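PDB 4QP0: endo-beta-mannanase from Rhizomucor miehei, which probably hydrolyses internal beta-1,4-mannosidic linkages in mannans, galactomannans and glucomannans, as a secreted TIM-barrel enzyme of glycoside hydrolase family 5. Local coordinates for residues A[271-276]-A[308-313]; A[317-321]-A[355-359]; A[75-80]-A[144-148]; A[62-66]-A[84-89]; A[245-251]-A[285-289]. The contacts are given in a common frame with arbitrary orientation. Residues are numbered along the deposited sequence.

Contact 1 (A[271-276]-A[308-313])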
# COMPACT_ATOMS: atom_id res chain seq x y z
N SER A 271 18.43 -7.45 -6.14
CA SER A 271 17.62 -6.52 -5.37
C SER A 271 18.02 -5.08 -5.61
O SER A 271 17.16 -4.22 -5.78
CB SER A 271 17.69 -6.86 -3.87
OG SER A 271 16.97 -8.04 -3.58
N VAL A 272 19.33 -4.81 -5.61
CA VAL A 272 19.82 -3.49 -5.95
C VAL A 272 19.39 -3.15 -7.37
O VAL A 272 18.90 -2.06 -7.63
CB VAL A 272 21.35 -3.40 -5.84
CG1 VAL A 272 21.84 -2.09 -6.43
CG2 VAL A 272 21.80 -3.54 -4.40
N GLN A 273 19.60 -4.08 -8.29
CA GLN A 273 19.15 -3.88 -9.68
C GLN A 273 17.64 -3.60 -9.77
O GLN A 273 17.21 -2.83 -10.61
CB GLN A 273 19.53 -5.08 -10.56
CG GLN A 273 19.20 -4.89 -12.04
CD GLN A 273 20.25 -4.05 -12.76
OE1 GLN A 273 21.34 -4.54 -13.03
NE2 GLN A 273 19.90 -2.81 -13.09
N TRP A 274 16.87 -4.22 -8.88
CA TRP A 274 15.41 -4.06 -8.84
C TRP A 274 15.00 -2.65 -8.49
O TRP A 274 14.07 -2.09 -9.11
CB TRP A 274 14.84 -5.04 -7.83
CG TRP A 274 13.34 -5.07 -7.66
CD1 TRP A 274 12.61 -4.75 -6.52
CD2 TRP A 274 12.33 -5.50 -8.64
NE1 TRP A 274 11.27 -4.93 -6.73
CE2 TRP A 274 11.03 -5.37 -7.98
CE3 TRP A 274 12.37 -5.94 -9.95
CZ2 TRP A 274 9.83 -5.68 -8.62
CZ3 TRP A 274 11.16 -6.26 -10.59
CH2 TRP A 274 9.92 -6.13 -9.94
N ILE A 275 15.68 -2.06 -7.49
CA ILE A 275 15.44 -0.68 -7.07
C ILE A 275 15.83 0.28 -8.20
O ILE A 275 15.01 1.08 -8.66
CB ILE A 275 16.22 -0.31 -5.78
CG1 ILE A 275 15.75 -1.18 -4.60
CG2 ILE A 275 16.07 1.17 -5.43
CD1 ILE A 275 16.80 -1.38 -3.53
N LYS A 276 17.08 0.19 -8.65
CA LYS A 276 17.60 1.00 -9.76
C LYS A 276 16.61 0.99 -10.94
O LYS A 276 16.31 2.04 -11.51
CB LYS A 276 18.97 0.48 -10.22
CG LYS A 276 20.11 0.77 -9.26
CD LYS A 276 21.33 -0.10 -9.54
CE LYS A 276 22.34 0.57 -10.45
NZ LYS A 276 22.11 0.27 -11.89
N VAL A 308 22.51 -1.16 2.18
CA VAL A 308 22.81 -1.25 0.75
C VAL A 308 21.62 -0.74 -0.06
O VAL A 308 21.79 0.13 -0.92
CB VAL A 308 23.18 -2.70 0.33
CG1 VAL A 308 23.57 -2.76 -1.14
CG2 VAL A 308 24.31 -3.23 1.21
N TRP A 309 20.43 -1.27 0.24
CA TRP A 309 19.21 -0.92 -0.48
C TRP A 309 18.86 0.53 -0.31
O TRP A 309 18.39 1.18 -1.25
CB TRP A 309 18.02 -1.74 0.00
CG TRP A 309 18.08 -3.23 -0.23
CD1 TRP A 309 19.05 -3.96 -0.92
CD2 TRP A 309 17.09 -4.22 0.19
NE1 TRP A 309 18.73 -5.30 -0.94
CE2 TRP A 309 17.57 -5.52 -0.29
CE3 TRP A 309 15.88 -4.17 0.89
CZ2 TRP A 309 16.87 -6.69 -0.05
CZ3 TRP A 309 15.19 -5.35 1.12
CH2 TRP A 309 15.67 -6.58 0.65
N GLN A 310 19.06 1.03 0.90
CA GLN A 310 18.71 2.40 1.24
C GLN A 310 19.66 3.40 0.55
O GLN A 310 19.21 4.40 -0.01
CB GLN A 310 18.64 2.57 2.76
CG GLN A 310 17.39 1.92 3.37
CD GLN A 310 17.41 1.83 4.89
OE1 GLN A 310 18.39 2.17 5.55
NE2 GLN A 310 16.31 1.33 5.45
N GLY A 311 20.96 3.08 0.57
CA GLY A 311 21.97 3.81 -0.19
C GLY A 311 21.70 3.86 -1.69
O GLY A 311 21.99 4.85 -2.34
N THR A 312 21.13 2.78 -2.23
CA THR A 312 20.66 2.76 -3.63
C THR A 312 19.52 3.76 -3.85
O THR A 312 19.55 4.52 -4.81
CB THR A 312 20.21 1.35 -4.07
OG1 THR A 312 21.28 0.43 -3.84
CG2 THR A 312 19.83 1.32 -5.55
N VAL A 313 18.54 3.75 -2.94
CA VAL A 313 17.38 4.65 -3.01
C VAL A 313 17.81 6.12 -2.97
O VAL A 313 17.25 6.97 -3.69
CB VAL A 313 16.36 4.34 -1.89
CG1 VAL A 313 15.43 5.51 -1.65
CG2 VAL A 313 15.55 3.10 -2.24
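Helix pairs on a barrel's outside are well illustrated by segments 271-276 and 308-313, which meet mainly through apolar atoms. They run nearly parallel, crossing at -23° with axes 9.6 Å apart, and no hydrogen bond links them. Aliphatic contacts dominate. Val-272 CG2 lies 3.8 Å from Val-308 CG1, while Ile-275 reaches Val-313 (CG2 to CG2, 3.8 Å) and Trp-309 (CD1 to CB, 3.8 Å). The Trp-309 indole leans back along its helix, so that NE1 comes within 3.5 Å of Ser-271 CB. Thr-312 fills the middle: its CG2 is 3.8 Å from Ile-275 CG2 and its OG1 3.7 Å from Val-272 CG1. The Thr-312 hydroxyl is satisfied within its own helix, OG1 donating to Val-308 O at 3.0 Å, one turn back. Inward, Ile-275 and Val-313 both rest on Met-291 of strand 289-294. Parallel helices side by side over the intervening parallel strand are characteristic of the outer layer of a (beta/alpha)8 TIM barrel.

Contact 2 (A[317-321]-A[355-359]); sequences DLAAD and AMAKK
A salt bridge, a bridging water and a methionine join a helix-to-strand turn to the chain's C-terminus. Segment 317-321 is the alpha-to-beta connection from helix 299-315 into strand 320-323 of the TIM barrel: Asp-317 closes the helix with a Schellman motif (phi/psi 65/36), Leu-318 is extended, Ala-319 helical (-57/-46), and Ala-320 and Asp-321 enter the strand. Opposite lies the last turn of helix 345-358, with Ala-320 and Met-356 CA atoms 7.7 Å apart. Met-356 (chi1 m, chi2 m) brings CE 3.6 Å from Ala-319 O and 3.6 Å from Asp-321 OD2, a carboxylate satisfied by His-352 (OD2) and Tyr-294 (OD1). Gln-282 pairs with Asp-317 O and Ala-319 N. Lys-359 (m, t, p, t) gives NZ to Asp-317 OD1 at 2.7 Å (Asp-317 chi1 -140°, between wells); Asp-317 OD2 bonds Tyr-20. A water accepts from Lys-359 NZ (2.8 Å) and donates to Leu-318 O (2.7 Å). Carboxylate, water, a weak bond to Glu-314 O and a cation-pi contact with Tyr-20 together meet the terminal lysine's charge.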
# COMPACT_ATOMS: atom_id res chain seq x y z
N ASP A 317 17.91 8.54 -6.42
CA ASP A 317 16.98 9.66 -6.22
C ASP A 317 15.51 9.20 -6.27
O ASP A 317 14.62 9.90 -6.77
CB ASP A 317 17.25 10.77 -7.25
CG ASP A 317 17.14 12.16 -6.65
OD1 ASP A 317 17.99 12.51 -5.80
OD2 ASP A 317 16.22 12.91 -7.05
N LEU A 318 15.27 7.99 -5.74
CA LEU A 318 13.93 7.45 -5.65
C LEU A 318 13.16 8.31 -4.67
O LEU A 318 13.70 8.72 -3.64
CB LEU A 318 13.97 5.98 -5.19
CG LEU A 318 12.66 5.19 -5.33
CD1 LEU A 318 12.37 4.82 -6.78
CD2 LEU A 318 12.69 3.94 -4.47
N ALA A 319 11.89 8.58 -5.01
CA ALA A 319 11.07 9.53 -4.25
C ALA A 319 10.95 9.17 -2.78
O ALA A 319 11.12 10.03 -1.90
CB ALA A 319 9.69 9.68 -4.88
N ALA A 320 10.68 7.90 -2.50
CA ALA A 320 10.52 7.44 -1.12
C ALA A 320 10.51 5.92 -1.02
O ALA A 320 10.41 5.21 -2.02
CB ALA A 320 9.24 8.00 -0.53
N ASP A 321 10.60 5.43 0.22
CA ASP A 321 10.52 4.01 0.49
C ASP A 321 9.89 3.78 1.85
O ASP A 321 10.01 4.62 2.74
CB ASP A 321 11.91 3.39 0.46
CG ASP A 321 12.86 4.07 1.44
OD1 ASP A 321 12.96 3.60 2.59
OD2 ASP A 321 13.46 5.10 1.05
N ALA A 355 18.31 10.95 6.33
CA ALA A 355 18.89 11.28 5.03
C ALA A 355 17.82 11.64 3.98
O ALA A 355 18.04 12.53 3.16
CB ALA A 355 19.78 10.15 4.54
N MET A 356 16.68 10.96 4.02
CA MET A 356 15.55 11.35 3.18
C MET A 356 14.92 12.66 3.66
O MET A 356 14.54 13.50 2.85
CB MET A 356 14.50 10.24 3.11
CG MET A 356 15.00 8.93 2.53
SD MET A 356 15.42 9.03 0.78
CE MET A 356 13.84 8.57 0.04
N ALA A 357 14.80 12.82 4.98
CA ALA A 357 14.28 14.06 5.57
C ALA A 357 15.10 15.27 5.14
O ALA A 357 14.55 16.33 4.83
CB ALA A 357 14.28 13.95 7.09
N LYS A 358 16.42 15.09 5.12
CA LYS A 358 17.38 16.14 4.77
C LYS A 358 17.33 16.54 3.29
O LYS A 358 17.47 17.71 2.97
CB LYS A 358 18.79 15.69 5.18
CG LYS A 358 19.87 16.77 5.10
N LYS A 359 17.10 15.57 2.40
CA LYS A 359 17.13 15.80 0.93
C LYS A 359 16.29 16.99 0.44
O LYS A 359 15.08 17.06 0.67
CB LYS A 359 16.74 14.53 0.17
CG LYS A 359 17.84 13.48 0.09
CD LYS A 359 17.48 12.37 -0.90
CE LYS A 359 17.90 12.74 -2.32
NZ LYS A 359 17.67 11.61 -3.27
O HOH W 1 16.15 9.39 -2.70

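Contact 3 (A[75-80]-A[144-148]); sequences KMVIND and EYISH
Ile-78 presents the largest buried surface of this strand-on-helix contact, followed by His-148 and Glu-144. Strand 75-78 runs beside helix 144-148 in nearly the same direction, at -16° with axes 10.1 Å apart; the closest CA atoms, of Ile-78 and Tyr-145, are 7.6 Å apart. Ile-78 (m, t) points at the helix: its CG2 sits over the His-148 ring, 3.9 Å from the centroid and 13° off the normal, a CH-pi contact, while its CD1 approaches His-148 ND1 at 3.7 Å and the edge of the Tyr-145 ring at CD1, 4.1 Å away. Strand 75-78 is half of a two-stranded antiparallel hairpin with strand 67-70, an excursion from the barrel laid against helix 136-151. His-148 (chi1 t, chi2 109°) reaches beyond the strand end, where its NE2 donates to Asp-80 OD1 (2.6 Å, 154°), a His-carboxylate hydrogen bond. At the Lys-75 end of the segment, Glu-144 (chi1 p, then extended) brings OE1 to 3.5 Å from Lys-75 NZ in a salt bridge.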
# COMPACT_ATOMS: atom_id res chain seq x y z
N LYS A 75 -26.83 -8.50 0.18
CA LYS A 75 -26.09 -7.26 -0.01
C LYS A 75 -24.73 -7.27 0.69
O LYS A 75 -24.54 -7.93 1.71
CB LYS A 75 -26.93 -6.07 0.49
CG LYS A 75 -26.44 -4.69 0.06
CD LYS A 75 -26.60 -4.46 -1.43
CE LYS A 75 -25.70 -3.33 -1.91
NZ LYS A 75 -25.76 -3.15 -3.39
N MET A 76 -23.78 -6.55 0.10
CA MET A 76 -22.52 -6.26 0.77
C MET A 76 -22.76 -5.04 1.66
O MET A 76 -22.96 -3.93 1.17
CB MET A 76 -21.40 -6.00 -0.24
CG MET A 76 -20.00 -5.93 0.38
SD MET A 76 -19.43 -7.45 1.16
CE MET A 76 -19.03 -8.44 -0.28
N VAL A 77 -22.75 -5.28 2.97
CA VAL A 77 -23.02 -4.21 3.94
C VAL A 77 -21.75 -3.65 4.57
O VAL A 77 -20.75 -4.37 4.71
CB VAL A 77 -24.05 -4.64 5.02
CG1 VAL A 77 -25.37 -5.02 4.36
CG2 VAL A 77 -23.52 -5.78 5.87
N ILE A 78 -21.79 -2.37 4.94
CA ILE A 78 -20.63 -1.64 5.45
C ILE A 78 -20.83 -1.28 6.93
O ILE A 78 -21.93 -0.92 7.34
CB ILE A 78 -20.37 -0.36 4.62
CG1 ILE A 78 -20.07 -0.73 3.16
CG2 ILE A 78 -19.22 0.46 5.22
CD1 ILE A 78 -20.09 0.44 2.19
N ASN A 79 -19.75 -1.35 7.71
CA ASN A 79 -19.80 -1.13 9.15
C ASN A 79 -19.30 0.23 9.61
O ASN A 79 -18.09 0.48 9.68
CB ASN A 79 -19.01 -2.23 9.87
CG ASN A 79 -19.15 -2.17 11.38
OD1 ASN A 79 -20.10 -1.58 11.91
ND2 ASN A 79 -18.20 -2.79 12.09
N ASP A 80 -20.24 1.10 9.97
CA ASP A 80 -19.92 2.44 10.46
C ASP A 80 -19.73 2.51 11.97
O ASP A 80 -19.53 3.59 12.52
CB ASP A 80 -21.01 3.44 10.05
CG ASP A 80 -21.10 3.64 8.54
OD1 ASP A 80 -20.07 3.94 7.89
OD2 ASP A 80 -22.23 3.52 8.00
N GLU A 144 -19.05 1.29 -4.65
CA GLU A 144 -19.87 1.80 -3.55
C GLU A 144 -19.11 1.85 -2.22
O GLU A 144 -19.34 2.74 -1.41
CB GLU A 144 -21.20 1.03 -3.43
CG GLU A 144 -21.11 -0.41 -2.95
CD GLU A 144 -22.46 -1.12 -2.83
OE1 GLU A 144 -22.47 -2.35 -2.57
OE2 GLU A 144 -23.51 -0.45 -3.01
N TYR A 145 -18.17 0.92 -2.02
CA TYR A 145 -17.31 0.93 -0.84
C TYR A 145 -16.36 2.12 -0.88
O TYR A 145 -16.22 2.85 0.11
CB TYR A 145 -16.53 -0.38 -0.70
CG TYR A 145 -15.59 -0.42 0.49
CD1 TYR A 145 -16.09 -0.53 1.79
CD2 TYR A 145 -14.21 -0.34 0.33
CE1 TYR A 145 -15.24 -0.58 2.89
CE2 TYR A 145 -13.35 -0.38 1.42
CZ TYR A 145 -13.87 -0.50 2.70
OH TYR A 145 -13.03 -0.54 3.80
N ILE A 146 -15.71 2.31 -2.03
CA ILE A 146 -14.80 3.43 -2.26
C ILE A 146 -15.51 4.75 -2.00
O ILE A 146 -15.03 5.58 -1.23
CB ILE A 146 -14.17 3.37 -3.67
CG1 ILE A 146 -13.07 2.32 -3.71
CG2 ILE A 146 -13.62 4.73 -4.10
CD1 ILE A 146 -12.65 1.92 -5.10
N SER A 147 -16.68 4.92 -2.61
CA SER A 147 -17.52 6.10 -2.39
C SER A 147 -17.79 6.34 -0.92
O SER A 147 -17.68 7.46 -0.45
CB SER A 147 -18.86 5.95 -3.13
OG SER A 147 -19.81 6.87 -2.64
N HIS A 148 -18.16 5.28 -0.20
CA HIS A 148 -18.48 5.37 1.21
C HIS A 148 -17.29 5.83 2.02
O HIS A 148 -17.41 6.70 2.88
CB HIS A 148 -18.97 4.02 1.71
CG HIS A 148 -19.53 4.05 3.10
ND1 HIS A 148 -20.85 3.92 3.35
CD2 HIS A 148 -18.91 4.21 4.33
CE1 HIS A 148 -21.06 3.99 4.67
NE2 HIS A 148 -19.87 4.17 5.28

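Contact 4 (A[62-66]-A[84-89]); sequences DSVWF and TGLGRI
Loop 62-66, following strand 51-55 of the family 5 TIM barrel, meets the entry to helix 87-98 with Val-64 and Thr-84 CA atoms 4.6 Å apart and those of Phe-66 and Gly-85 5.3 Å apart. At Ser-63, O lies 3.4 Å from Thr-84 CB. Val-64 (phi/psi -112/127, chi1 t) places CA 3.3 Å from Thr-84 O in a CA-H...O contact and packs CG2 3.4 Å from Arg-88 NE; that guanidinium donates instead to Ser-32 O and Asp-83 O. Trp-65 is extended (-146/145), its CB turned away, and its N donates to the same Thr-84 O (3.0 Å, 145°), the one hydrogen bond across the pair. Phe-66 (-106/-34, chi1 m, chi2 -29°) has Leu-86 CD2 over its ring face, 4.1 Å from the centroid, a CH-pi contact; Phe-66 CE1 is 3.4 Å from Gly-85 O, and its CZ 3.7 Å from Ile-89 CD1. Phe-66 also meets Tyr-145 of helix 136-151, while Trp-65 lies on Val-77 and Leu-86 on Ile-78 of strand 75-78.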
# COMPACT_ATOMS: atom_id res chain seq x y z
N ASP A 62 -15.13 -11.03 12.05
CA ASP A 62 -14.37 -11.02 13.29
C ASP A 62 -14.74 -9.78 14.10
O ASP A 62 -15.63 -9.02 13.70
CB ASP A 62 -12.86 -11.06 13.02
CG ASP A 62 -12.35 -12.45 12.64
OD1 ASP A 62 -12.78 -13.44 13.28
OD2 ASP A 62 -11.52 -12.55 11.71
N SER A 63 -14.06 -9.59 15.23
CA SER A 63 -14.31 -8.48 16.15
C SER A 63 -14.33 -7.12 15.45
O SER A 63 -15.15 -6.27 15.76
CB SER A 63 -13.27 -8.48 17.27
OG SER A 63 -13.14 -9.77 17.84
N VAL A 64 -13.40 -6.94 14.50
CA VAL A 64 -13.35 -5.74 13.66
C VAL A 64 -13.69 -6.15 12.23
O VAL A 64 -13.10 -7.08 11.69
CB VAL A 64 -11.96 -5.05 13.71
CG1 VAL A 64 -11.92 -3.81 12.83
CG2 VAL A 64 -11.59 -4.69 15.14
N TRP A 65 -14.67 -5.47 11.63
CA TRP A 65 -14.95 -5.66 10.21
C TRP A 65 -15.40 -4.38 9.60
O TRP A 65 -16.07 -3.58 10.26
CB TRP A 65 -15.97 -6.77 9.98
CG TRP A 65 -17.35 -6.50 10.53
CD1 TRP A 65 -17.81 -6.70 11.84
CD2 TRP A 65 -18.53 -5.99 9.80
NE1 TRP A 65 -19.13 -6.35 11.96
CE2 TRP A 65 -19.63 -5.92 10.78
CE3 TRP A 65 -18.78 -5.60 8.49
CZ2 TRP A 65 -20.90 -5.48 10.43
CZ3 TRP A 65 -20.06 -5.16 8.15
CH2 TRP A 65 -21.10 -5.10 9.10
N PHE A 66 -15.03 -4.15 8.34
CA PHE A 66 -15.51 -2.98 7.59
C PHE A 66 -16.55 -3.36 6.54
O PHE A 66 -17.45 -2.57 6.26
CB PHE A 66 -14.35 -2.19 6.95
CG PHE A 66 -13.31 -1.71 7.93
CD1 PHE A 66 -13.64 -1.44 9.26
CD2 PHE A 66 -12.00 -1.50 7.52
CE1 PHE A 66 -12.67 -0.99 10.15
CE2 PHE A 66 -11.03 -1.06 8.41
CZ PHE A 66 -11.37 -0.80 9.73
N THR A 84 -16.26 -1.31 16.32
CA THR A 84 -16.03 -2.51 15.53
C THR A 84 -15.72 -2.17 14.07
O THR A 84 -15.18 -3.00 13.33
CB THR A 84 -17.21 -3.51 15.60
OG1 THR A 84 -18.35 -2.95 14.94
CG2 THR A 84 -17.57 -3.85 17.05
N GLY A 85 -16.03 -0.94 13.66
CA GLY A 85 -15.87 -0.53 12.27
C GLY A 85 -15.02 0.70 11.99
O GLY A 85 -13.99 0.94 12.64
N LEU A 86 -15.49 1.48 11.01
CA LEU A 86 -14.75 2.60 10.43
C LEU A 86 -14.39 3.72 11.40
O LEU A 86 -13.50 4.52 11.12
CB LEU A 86 -15.53 3.17 9.24
CG LEU A 86 -15.54 2.26 8.00
CD1 LEU A 86 -16.53 2.75 6.95
CD2 LEU A 86 -14.14 2.12 7.41
N GLY A 87 -15.08 3.76 12.54
CA GLY A 87 -14.75 4.68 13.62
C GLY A 87 -13.33 4.45 14.12
O GLY A 87 -12.68 5.38 14.62
N ARG A 88 -12.87 3.20 14.00
CA ARG A 88 -11.47 2.85 14.26
C ARG A 88 -10.52 3.58 13.30
O ARG A 88 -9.41 3.97 13.69
CB ARG A 88 -11.26 1.34 14.16
CG ARG A 88 -11.74 0.53 15.36
CD ARG A 88 -11.29 -0.92 15.24
NE ARG A 88 -11.38 -1.63 16.51
CZ ARG A 88 -10.39 -1.74 17.40
NH1 ARG A 88 -9.20 -1.18 17.17
NH2 ARG A 88 -10.59 -2.41 18.52
N ILE A 89 -10.96 3.76 12.06
CA ILE A 89 -10.16 4.51 11.08
C ILE A 89 -10.15 5.99 11.47
O ILE A 89 -9.08 6.62 11.47
CB ILE A 89 -10.65 4.30 9.63
CG1 ILE A 89 -10.58 2.82 9.25
CG2 ILE A 89 -9.84 5.13 8.65
CD1 ILE A 89 -9.20 2.18 9.37

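Contact 5 (A[245-251]-A[285-289])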
# COMPACT_ATOMS: atom_id res chain seq x y z
N LEU A 245 1.87 3.13 -14.57
CA LEU A 245 2.47 4.44 -14.42
C LEU A 245 2.16 5.39 -15.60
O LEU A 245 2.25 6.61 -15.46
CB LEU A 245 3.98 4.29 -14.23
CG LEU A 245 4.72 5.43 -13.53
CD1 LEU A 245 4.19 5.61 -12.11
CD2 LEU A 245 6.23 5.19 -13.52
N ALA A 246 1.77 4.85 -16.74
CA ALA A 246 1.41 5.67 -17.90
C ALA A 246 -0.01 6.24 -17.84
O ALA A 246 -0.34 7.15 -18.60
CB ALA A 246 1.60 4.88 -19.18
N LEU A 247 -0.84 5.70 -16.94
CA LEU A 247 -2.20 6.20 -16.74
C LEU A 247 -2.19 7.55 -16.05
O LEU A 247 -1.52 7.73 -15.02
CB LEU A 247 -3.03 5.21 -15.91
CG LEU A 247 -3.28 3.78 -16.41
CD1 LEU A 247 -3.96 2.96 -15.32
CD2 LEU A 247 -4.12 3.79 -17.68
N SER A 248 -2.93 8.50 -16.61
CA SER A 248 -3.01 9.86 -16.06
C SER A 248 -3.77 9.86 -14.74
O SER A 248 -3.68 10.81 -13.95
CB SER A 248 -3.69 10.79 -17.07
OG SER A 248 -4.89 10.22 -17.54
N SER A 249 -4.51 8.78 -14.50
CA SER A 249 -5.29 8.61 -13.28
C SER A 249 -4.47 8.10 -12.09
O SER A 249 -4.98 8.01 -10.97
CB SER A 249 -6.43 7.64 -13.57
OG SER A 249 -7.43 7.75 -12.60
N ILE A 250 -3.21 7.74 -12.33
CA ILE A 250 -2.28 7.24 -11.31
C ILE A 250 -1.19 8.29 -11.07
O ILE A 250 -0.43 8.61 -11.99
CB ILE A 250 -1.63 5.90 -11.75
CG1 ILE A 250 -2.69 4.84 -12.11
CG2 ILE A 250 -0.65 5.40 -10.70
CD1 ILE A 250 -3.33 4.13 -10.93
N ASP A 251 -1.10 8.80 -9.85
CA ASP A 251 -0.17 9.90 -9.55
C ASP A 251 1.25 9.46 -9.23
O ASP A 251 2.20 10.16 -9.58
CB ASP A 251 -0.71 10.76 -8.41
CG ASP A 251 -2.08 11.34 -8.71
OD1 ASP A 251 -2.22 12.04 -9.74
OD2 ASP A 251 -3.00 11.09 -7.91
N ALA A 285 9.57 8.01 -16.98
CA ALA A 285 8.27 8.66 -16.93
C ALA A 285 8.52 9.80 -15.94
O ALA A 285 9.57 9.85 -15.33
CB ALA A 285 7.19 7.71 -16.44
N ASP A 286 7.60 10.73 -15.81
CA ASP A 286 7.90 11.84 -14.92
C ASP A 286 7.00 11.81 -13.69
O ASP A 286 6.33 12.78 -13.37
CB ASP A 286 7.81 13.17 -15.68
CG ASP A 286 8.91 14.14 -15.30
OD1 ASP A 286 9.82 13.75 -14.53
OD2 ASP A 286 8.86 15.30 -15.78
N LYS A 287 7.00 10.66 -13.01
CA LYS A 287 6.14 10.40 -11.84
C LYS A 287 6.95 9.78 -10.71
O LYS A 287 7.81 8.93 -10.97
CB LYS A 287 5.02 9.43 -12.18
CG LYS A 287 3.99 9.98 -13.13
CD LYS A 287 2.78 9.08 -13.19
CE LYS A 287 1.81 9.64 -14.22
NZ LYS A 287 0.55 8.86 -14.26
N PRO A 288 6.65 10.18 -9.46
CA PRO A 288 7.35 9.59 -8.33
C PRO A 288 7.02 8.11 -8.23
O PRO A 288 5.91 7.67 -8.60
CB PRO A 288 6.77 10.33 -7.12
CG PRO A 288 6.12 11.54 -7.68
CD PRO A 288 5.59 11.10 -9.01
N VAL A 289 8.00 7.35 -7.76
CA VAL A 289 7.83 5.94 -7.47
C VAL A 289 8.26 5.73 -6.01
O VAL A 289 9.13 6.44 -5.50
CB VAL A 289 8.63 5.05 -8.45
CG1 VAL A 289 8.48 3.58 -8.11
CG2 VAL A 289 8.15 5.28 -9.88
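Lys-287 stretches its almost fully extended side chain alongside Leu-245, with CD 3.9 Å from Leu-245 CD1, and ends among carbonyls. Its NZ donates to Leu-245 O at 3.1 Å and, very short, to Ile-250 O at 2.5 Å; Leu-247 O stands 2.5 Å from the same NZ. The backbone supplies this cluster by folding round the ammonium: Leu-247 to Ile-250 is a type I beta turn, closed by Ile-250 N to Leu-247 O at 3.2 Å. Beside it, Leu-245 CD2 packs on Ala-285 CB at 4.0 Å and Val-289 CG2 at 4.1 Å, and Asp-251 O approaches Pro-288 CD at 3.6 Å. The Asp-251 carboxylate is engaged away from here, in a salt bridge to Lys-207. Both segments are alpha-to-beta connections of the TIM barrel, leading from helices 241-245 and 270-284 into the paired parallel strands 253-257 and 289-294. Within these segments the ammonium meets carbonyl oxygens, so one lysine bridges two backbone acceptors, one preceding the turn and one ending it.

Overall arrangement
Contacts 1, 2 and 5 involve the last strands and helices of the barrel. Contact 1 leads directly into contact 2, their centres 13 Å apart, as Val-313 O meets Leu-318 N at 3.0 Å, a probable hydrogen bond. Contact 5 touches contact 2 through Ala-319 CB, 3.7 Å from Pro-288 CB, but stays about 7 Å from contact 1 at the nearest atoms. Contacts 3 and 4, centres 12 Å apart, lie across the chain's centre from contacts 1 and 2 and interlock: Asn-79 ND2 lies 2.9 Å from both Thr-84 OG1 and Trp-65 O. In family 5 barrels the active site lies at the C-terminal strand ends; contacts 2 and 5 include loops leading into N-terminal ends, so probably lie away from it.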